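Local coordinates for uncharacterized protein (Xanthomonas campestris pv. campestris, PDB 3HIU) that is of unknown function but adopts a ferritin-like four-helix bundle fold and holds a sodium ion among its helices, at residues B[43-46]-B[47-51]; B[99-102]-B[103-107]. All blocks are in the same frame, centred on the assembly; numbering follows the deposited sequence.

Contact 1: B[43-46]-B[47-51]; sequences EQHV and EETQQ. With NA (sodium ion), chain J; EDO (1,2-ethanediol), chain N.
Glu48 reaches back along helix 36-62 and uses both carboxylate oxygens on the preceding turn, one for Gln44 and one for His45. In the first of these side-chain hydrogen bonds, Gln44 NE2 donates to Glu48 OE1 at 2.9 Å, on the syn lone pair. The N-H...O angle is bent to 138°, and the amide and carboxylate planes stand 72° apart. Gln44 can reach this far because CG lies anti to its backbone N (chi1 173°) and the chain beyond is extended. The second bond runs from His45 ND1 to Glu48 OE2 at 3.0 Å, taking the anti lone pair, with the oxygen tilted somewhat out of the imidazole plane. Held in this way at ND1, the ring leaves NE2 for Glu137 on helix 124-159. Gln44 and His45 thus hold the two oxygens, and Arg41 adds a salt bridge to OE2; the charge of Glu48 probably polarises the imidazole.

Metal contact is the second kind of interaction. Thr49 lies one turn after His45, with OG1 4.1 Å above the centre of one imidazole face. Threonine suits this place because its short hydroxyl stays beside the backbone: OG1 binds the sodium ion at 2.6 Å while making a weak hydrogen bond to His45 O. Gln52 supplies the other protein ligand.

Backbone hydrogen bonds and close side-chain packing complete the stretch. Thr49 N binds His45 O at 2.8 Å, and Glu48 N binds Gln44 O at 3.2 Å. CG of Gln50 rests 3.0 Å from Val46 O. The i to i+3 and i to i+4 pairs of a regular helix thus combine here with a histidine-carboxylate pair beside a cation, within a four-helix bundle of the ferritin-like kind.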
ATOM      1  N   GLU B  43      -5.110 -16.858   6.615  1.00 34.75           N
ATOM      2  CA  GLU B  43      -4.684 -17.748   7.708  1.00 34.13           C
ATOM      3  C   GLU B  43      -3.265 -18.276   7.478  1.00 33.60           C
ATOM      4  O   GLU B  43      -2.422 -18.248   8.374  1.00 32.22           O
ATOM      5  CB  GLU B  43      -5.674 -18.918   7.886  1.00 31.42           C
ATOM      6  CG  GLU B  43      -6.898 -18.588   8.748  1.00 37.28           C
ATOM      7  CD  GLU B  43      -8.095 -19.541   8.550  1.00 47.68           C
ATOM      8  OE1 GLU B  43      -7.947 -20.647   7.973  1.00 41.56           O
ATOM      9  OE2 GLU B  43      -9.205 -19.169   8.986  1.00 57.81           O
ATOM     10  N   GLN B  44      -3.016 -18.744   6.259  1.00 37.77           N
ATOM     11  CA  GLN B  44      -1.703 -19.224   5.849  1.00 43.03           C
ATOM     12  C   GLN B  44      -0.645 -18.135   5.938  1.00 39.35           C
ATOM     13  O   GLN B  44       0.524 -18.421   6.206  1.00 33.76           O
ATOM     14  CB  GLN B  44      -1.770 -19.747   4.417  1.00 53.85           C
ATOM     15  CG  GLN B  44      -0.426 -20.113   3.810  1.00 61.38           C
ATOM     16  CD  GLN B  44      -0.556 -20.517   2.353  1.00 68.95           C
ATOM     17  OE1 GLN B  44      -1.667 -20.632   1.828  1.00 69.06           O
ATOM     18  NE2 GLN B  44       0.576 -20.732   1.691  1.00 72.80           N
ATOM     19  N   HIS B  45      -1.046 -16.888   5.700  1.00 42.56           N
ATOM     20  CA  HIS B  45      -0.089 -15.784   5.756  1.00 45.32           C
ATOM     21  C   HIS B  45       0.135 -15.260   7.176  1.00 41.83           C
ATOM     22  O   HIS B  45       1.173 -14.654   7.459  1.00 37.54           O
ATOM     23  CB  HIS B  45      -0.473 -14.645   4.802  1.00 46.46           C
ATOM     24  CG  HIS B  45       0.675 -13.741   4.450  1.00 44.74           C
ATOM     25  ND1 HIS B  45       1.959 -14.204   4.269  1.00 43.00           N
ATOM     26  CD2 HIS B  45       0.723 -12.407   4.224  1.00 45.70           C
ATOM     27  CE1 HIS B  45       2.752 -13.195   3.959  1.00 47.39           C
ATOM     28  NE2 HIS B  45       2.026 -12.091   3.927  1.00 49.13           N
ATOM     29  N   VAL B  46      -0.825 -15.499   8.066  1.00 39.79           N
ATOM     30  CA  VAL B  46      -0.611 -15.185   9.478  1.00 40.34           C
ATOM     31  C   VAL B  46       0.532 -16.034  10.031  1.00 40.94           C
ATOM     32  O   VAL B  46       1.306 -15.573  10.869  1.00 41.36           O
ATOM     33  CB  VAL B  46      -1.882 -15.361  10.337  1.00 37.39           C
ATOM     34  CG1 VAL B  46      -1.530 -15.363  11.822  1.00 34.45           C
ATOM     35  CG2 VAL B  46      -2.871 -14.250  10.040  1.00 39.24           C
ATOM     36  N   GLU B  47       0.650 -17.265   9.537  1.00 38.61           N
ATOM     37  CA  GLU B  47       1.722 -18.164   9.963  1.00 42.67           C
ATOM     38  C   GLU B  47       3.051 -17.837   9.271  1.00 33.38           C
ATOM     39  O   GLU B  47       4.101 -17.829   9.903  1.00 31.49           O
ATOM     40  CB  GLU B  47       1.322 -19.619   9.722  1.00 52.73           C
ATOM     41  CG  GLU B  47       0.148 -20.085  10.572  1.00 63.48           C
ATOM     42  CD  GLU B  47       0.571 -20.477  11.976  1.00 74.85           C
ATOM     43  OE1 GLU B  47      -0.296 -20.522  12.881  1.00 75.67           O
ATOM     44  OE2 GLU B  47       1.777 -20.741  12.170  1.00 80.75           O
ATOM     45  N   GLU B  48       2.991 -17.565   7.973  1.00 29.11           N
ATOM     46  CA  GLU B  48       4.142 -17.085   7.220  1.00 33.39           C
ATOM     47  C   GLU B  48       4.747 -15.819   7.851  1.00 38.19           C
ATOM     48  O   GLU B  48       5.970 -15.726   7.983  1.00 37.74           O
ATOM     49  CB  GLU B  48       3.763 -16.827   5.750  1.00 39.10           C
ATOM     50  CG  GLU B  48       3.833 -18.067   4.851  1.00 48.68           C
ATOM     51  CD  GLU B  48       2.716 -18.148   3.800  1.00 58.86           C
ATOM     52  OE1 GLU B  48       2.396 -19.279   3.362  1.00 63.94           O
ATOM     53  OE2 GLU B  48       2.156 -17.099   3.412  1.00 59.00           O
ATOM     54  N   THR B  49       3.898 -14.854   8.232  1.00 32.64           N
ATOM     55  CA  THR B  49       4.360 -13.610   8.865  1.00 29.80           C
ATOM     56  C   THR B  49       5.112 -13.884  10.154  1.00 39.71           C
ATOM     57  O   THR B  49       6.224 -13.397  10.354  1.00 41.87           O
ATOM     58  CB  THR B  49       3.197 -12.660   9.207  1.00 33.50           C
ATOM     59  OG1 THR B  49       2.788 -11.966   8.026  1.00 41.84           O
ATOM     60  CG2 THR B  49       3.636 -11.627  10.239  1.00 30.44           C
ATOM     61  N   GLN B  50       4.495 -14.653  11.041  1.00 46.22           N
ATOM     62  CA  GLN B  50       5.155 -15.035  12.278  1.00 53.30           C
ATOM     63  C   GLN B  50       6.584 -15.517  12.006  1.00 57.89           C
ATOM     64  O   GLN B  50       7.511 -15.201  12.755  1.00 59.61           O
ATOM     65  CB  GLN B  50       4.335 -16.104  12.994  1.00 52.01           C
ATOM     66  CG  GLN B  50       2.951 -15.614  13.365  1.00 54.39           C
ATOM     67  CD  GLN B  50       1.987 -16.741  13.659  1.00 60.21           C
ATOM     68  OE1 GLN B  50       2.349 -17.915  13.597  1.00 62.43           O
ATOM     69  NE2 GLN B  50       0.747 -16.389  13.980  1.00 63.75           N
ATOM     70  N   GLN B  51       6.756 -16.260  10.916  1.00 56.31           N
ATOM     71  CA  GLN B  51       8.068 -16.762  10.524  1.00 55.21           C
ATOM     72  C   GLN B  51       8.964 -15.695   9.881  1.00 57.98           C
ATOM     73  O   GLN B  51      10.188 -15.816   9.894  1.00 64.11           O
ATOM     74  CB  GLN B  51       7.916 -17.964   9.599  1.00 51.40           C
ATOM     75  CG  GLN B  51       7.280 -19.148  10.282  1.00 55.15           C
ATOM     76  CD  GLN B  51       7.675 -20.455   9.644  1.00 63.35           C
ATOM     77  OE1 GLN B  51       7.910 -20.519   8.437  1.00 67.67           O
ATOM     78  NE2 GLN B  51       7.751 -21.508  10.451  1.00 64.16           N
TER
HETATM   79 NA    NA J   2       3.660 -10.519   6.102  1.00 40.71          NA
HETATM   80  C1  EDO N 172     -11.568 -21.024   8.622  1.00 48.77           C
HETATM   81  O1  EDO N 172     -10.500 -21.871   8.177  1.00 53.71           O
HETATM   82  C2  EDO N 172     -12.875 -21.793   8.697  1.00 42.20           C
HETATM   83  O2  EDO N 172     -13.903 -20.905   8.274  1.00 45.43           O

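Contact 2: B[99-102]-B[103-107]; sequences ISYA and FEHLE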
ATOM      1  N   ILE B  99      -6.934  -2.642   1.774  1.00 24.49           N
ATOM      2  CA  ILE B  99      -5.865  -2.296   2.689  1.00 26.03           C
ATOM      3  C   ILE B  99      -4.860  -3.446   2.729  1.00 34.30           C
ATOM      4  O   ILE B  99      -3.657  -3.222   2.825  1.00 34.12           O
ATOM      5  CB  ILE B  99      -6.405  -2.050   4.108  1.00 29.96           C
ATOM      6  CG1 ILE B  99      -7.635  -1.144   4.071  1.00 27.50           C
ATOM      7  CG2 ILE B  99      -5.331  -1.442   4.988  1.00 31.99           C
ATOM      8  CD1 ILE B  99      -8.383  -1.101   5.391  1.00 29.15           C
ATOM      9  N   SER B 100      -5.363  -4.679   2.653  1.00 36.91           N
ATOM     10  CA  SER B 100      -4.506  -5.864   2.670  1.00 31.45           C
ATOM     11  C   SER B 100      -3.477  -5.750   1.582  1.00 30.58           C
ATOM     12  O   SER B 100      -2.301  -6.055   1.775  1.00 34.55           O
ATOM     13  CB  SER B 100      -5.314  -7.132   2.414  1.00 29.51           C
ATOM     14  OG  SER B 100      -5.933  -7.601   3.586  1.00 34.59           O
ATOM     15  N   TYR B 101      -3.947  -5.327   0.421  1.00 26.36           N
ATOM     16  CA  TYR B 101      -3.111  -5.216  -0.767  1.00 28.73           C
ATOM     17  C   TYR B 101      -2.086  -4.070  -0.649  1.00 28.27           C
ATOM     18  O   TYR B 101      -0.922  -4.235  -1.028  1.00 28.60           O
ATOM     19  CB  TYR B 101      -4.020  -5.041  -1.988  1.00 26.81           C
ATOM     20  CG  TYR B 101      -3.318  -4.815  -3.308  1.00 29.42           C
ATOM     21  CD1 TYR B 101      -2.799  -5.888  -4.043  1.00 25.38           C
ATOM     22  CD2 TYR B 101      -3.201  -3.531  -3.840  1.00 31.36           C
ATOM     23  CE1 TYR B 101      -2.171  -5.680  -5.264  1.00 29.33           C
ATOM     24  CE2 TYR B 101      -2.574  -3.314  -5.057  1.00 34.86           C
ATOM     25  CZ  TYR B 101      -2.059  -4.387  -5.765  1.00 35.71           C
ATOM     26  OH  TYR B 101      -1.433  -4.160  -6.976  1.00 41.77           O
ATOM     27  N   ALA B 102      -2.521  -2.928  -0.106  1.00 25.59           N
ATOM     28  CA  ALA B 102      -1.662  -1.755   0.087  1.00 22.38           C
ATOM     29  C   ALA B 102      -0.566  -1.998   1.117  1.00 25.73           C
ATOM     30  O   ALA B 102       0.564  -1.570   0.926  1.00 29.40           O
ATOM     31  CB  ALA B 102      -2.489  -0.539   0.481  1.00 24.63           C
ATOM     32  N   PHE B 103      -0.900  -2.677   2.213  1.00 25.51           N
ATOM     33  CA  PHE B 103       0.111  -3.011   3.209  1.00 23.28           C
ATOM     34  C   PHE B 103       1.129  -3.992   2.637  1.00 28.71           C
ATOM     35  O   PHE B 103       2.317  -3.884   2.925  1.00 33.14           O
ATOM     36  CB  PHE B 103      -0.514  -3.569   4.493  1.00 27.75           C
ATOM     37  CG  PHE B 103       0.404  -3.502   5.706  1.00 33.83           C
ATOM     38  CD1 PHE B 103       1.146  -4.612   6.105  1.00 30.39           C
ATOM     39  CD2 PHE B 103       0.521  -2.323   6.452  1.00 34.18           C
ATOM     40  CE1 PHE B 103       1.988  -4.548   7.223  1.00 25.74           C
ATOM     41  CE2 PHE B 103       1.353  -2.255   7.571  1.00 27.06           C
ATOM     42  CZ  PHE B 103       2.086  -3.368   7.954  1.00 25.86           C
ATOM     43  N   GLU B 104       0.668  -4.942   1.822  1.00 30.85           N
ATOM     44  CA  GLU B 104       1.560  -5.920   1.189  1.00 27.57           C
ATOM     45  C   GLU B 104       2.502  -5.216   0.213  1.00 32.57           C
ATOM     46  O   GLU B 104       3.545  -5.758  -0.167  1.00 25.39           O
ATOM     47  CB  GLU B 104       0.773  -7.009   0.448  1.00 27.66           C
ATOM     48  CG  GLU B 104      -0.050  -7.952   1.338  1.00 33.71           C
ATOM     49  CD  GLU B 104       0.808  -8.800   2.270  1.00 41.31           C
ATOM     50  OE1 GLU B 104       2.049  -8.699   2.214  1.00 41.05           O
ATOM     51  OE2 GLU B 104       0.233  -9.572   3.063  1.00 44.38           O
ATOM     52  N   HIS B 105       2.124  -4.010  -0.204  1.00 28.91           N
ATOM     53  CA  HIS B 105       3.022  -3.202  -1.018  1.00 32.94           C
ATOM     54  C   HIS B 105       3.915  -2.281  -0.174  1.00 29.24           C
ATOM     55  O   HIS B 105       5.055  -2.009  -0.536  1.00 31.64           O
ATOM     56  CB  HIS B 105       2.249  -2.462  -2.113  1.00 34.82           C
ATOM     57  CG  HIS B 105       2.060  -3.285  -3.349  1.00 35.46           C
ATOM     58  ND1 HIS B 105       0.935  -4.057  -3.574  1.00 35.98           N
ATOM     59  CD2 HIS B 105       2.875  -3.494  -4.416  1.00 28.10           C
ATOM     60  CE1 HIS B 105       1.061  -4.688  -4.727  1.00 28.25           C
ATOM     61  NE2 HIS B 105       2.223  -4.362  -5.258  1.00 26.43           N
ATOM     62  N   LEU B 106       3.400  -1.823   0.962  1.00 25.27           N
ATOM     63  CA  LEU B 106       4.251  -1.192   1.950  1.00 22.56           C
ATOM     64  C   LEU B 106       5.382  -2.153   2.256  1.00 26.73           C
ATOM     65  O   LEU B 106       6.547  -1.787   2.231  1.00 29.80           O
ATOM     66  CB  LEU B 106       3.465  -0.897   3.230  1.00 25.85           C
ATOM     67  CG  LEU B 106       4.196  -0.052   4.276  1.00 26.75           C
ATOM     68  CD1 LEU B 106       4.794   1.180   3.624  1.00 27.17           C
ATOM     69  CD2 LEU B 106       3.253   0.347   5.414  1.00 26.23           C
ATOM     70  N   GLU B 107       5.035  -3.401   2.530  1.00 27.44           N
ATOM     71  CA  GLU B 107       6.038  -4.411   2.858  1.00 29.47           C
ATOM     72  C   GLU B 107       7.053  -4.630   1.735  1.00 29.30           C
ATOM     73  O   GLU B 107       8.264  -4.616   1.978  1.00 28.44           O
ATOM     74  CB  GLU B 107       5.370  -5.730   3.259  1.00 31.30           C
ATOM     75  CG  GLU B 107       4.681  -5.687   4.621  1.00 31.77           C
ATOM     76  CD  GLU B 107       4.301  -7.069   5.122  1.00 41.55           C
ATOM     77  OE1 GLU B 107       4.907  -7.535   6.107  1.00 40.31           O
ATOM     78  OE2 GLU B 107       3.402  -7.696   4.521  1.00 55.04           O
TER
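Phe103 stands one turn beyond Ile99, and its backbone N bonds to Ile99 O at 2.9 Å in the regular helical way. Its CB lies against the same oxygen, while the ring leads off to helix 2-28, where Met17, Ala21 and Met24 receive it; a large nonpolar side chain fits that seam between helices.

Glu104 follows, with N bonded to Ser100 O at 3.2 Å. Its CG comes within 3.0 Å of that oxygen, and the bend at chi2 (-64°) folds the carboxylate back toward the bundle interior, beside Met140 and Ala141.

His105 carries most of the side-chain contact. Its ND1 donates to Tyr101 O at 3.2 Å with a fairly straight N-H...O angle of 157°. The acceptor lies in the imidazole plane, whereas the donor sits above the carbonyl plane, off either lone pair. The same ND1 hangs 3.7 Å over the centre of the Tyr101 ring, and His105 CE1 meets Tyr101 CZ at 3.3 Å. The two planes are inclined at 59°, an oblique meeting. In the second subunit His105 stacks on this imidazole, and the tyrosines meet the histidines across the dimer interface.

Leu106 N bonds to Ala102 O at 2.8 Å, and its side chain packs on Gly98 of the second subunit. Small Ala102 allows close approach there, facing its own counterpart.

Glu107 ends the stretch on the bundle side, its OE2 2.9 Å from Glu104 OE1. The two oxygens are both acceptors and do not hydrogen-bond, and Glu18 and Glu137 bring further acidic groups near. This part of the helix thus divides its chemistry: Tyr101, His105, Ala102 and Leu106 serve the subunit interface, while a cluster of carboxylates, consistent with the metal-site position of ferritin-like bundles, faces the interior.

Contact 1 on helix 36-62 and contact 2 on helix 94-120 have centres about 15 Å apart, yet their inward side chains meet in the middle of the bundle, where His45 CD2 packs 3.1 Å from Glu104 OE2. The sodium ion lies between them: contact 1 supplies a ligand through Thr49, while contact 2 only approaches it, with Glu107 OE1 and OE2 each 3.2 Å from the metal. Glu137 of helix 124-159 connects the two, hydrogen-bonded to His45 and lying close to the carboxylates of Glu104 and Glu107. Their other faces differ, since only contact 2 reaches the second subunit.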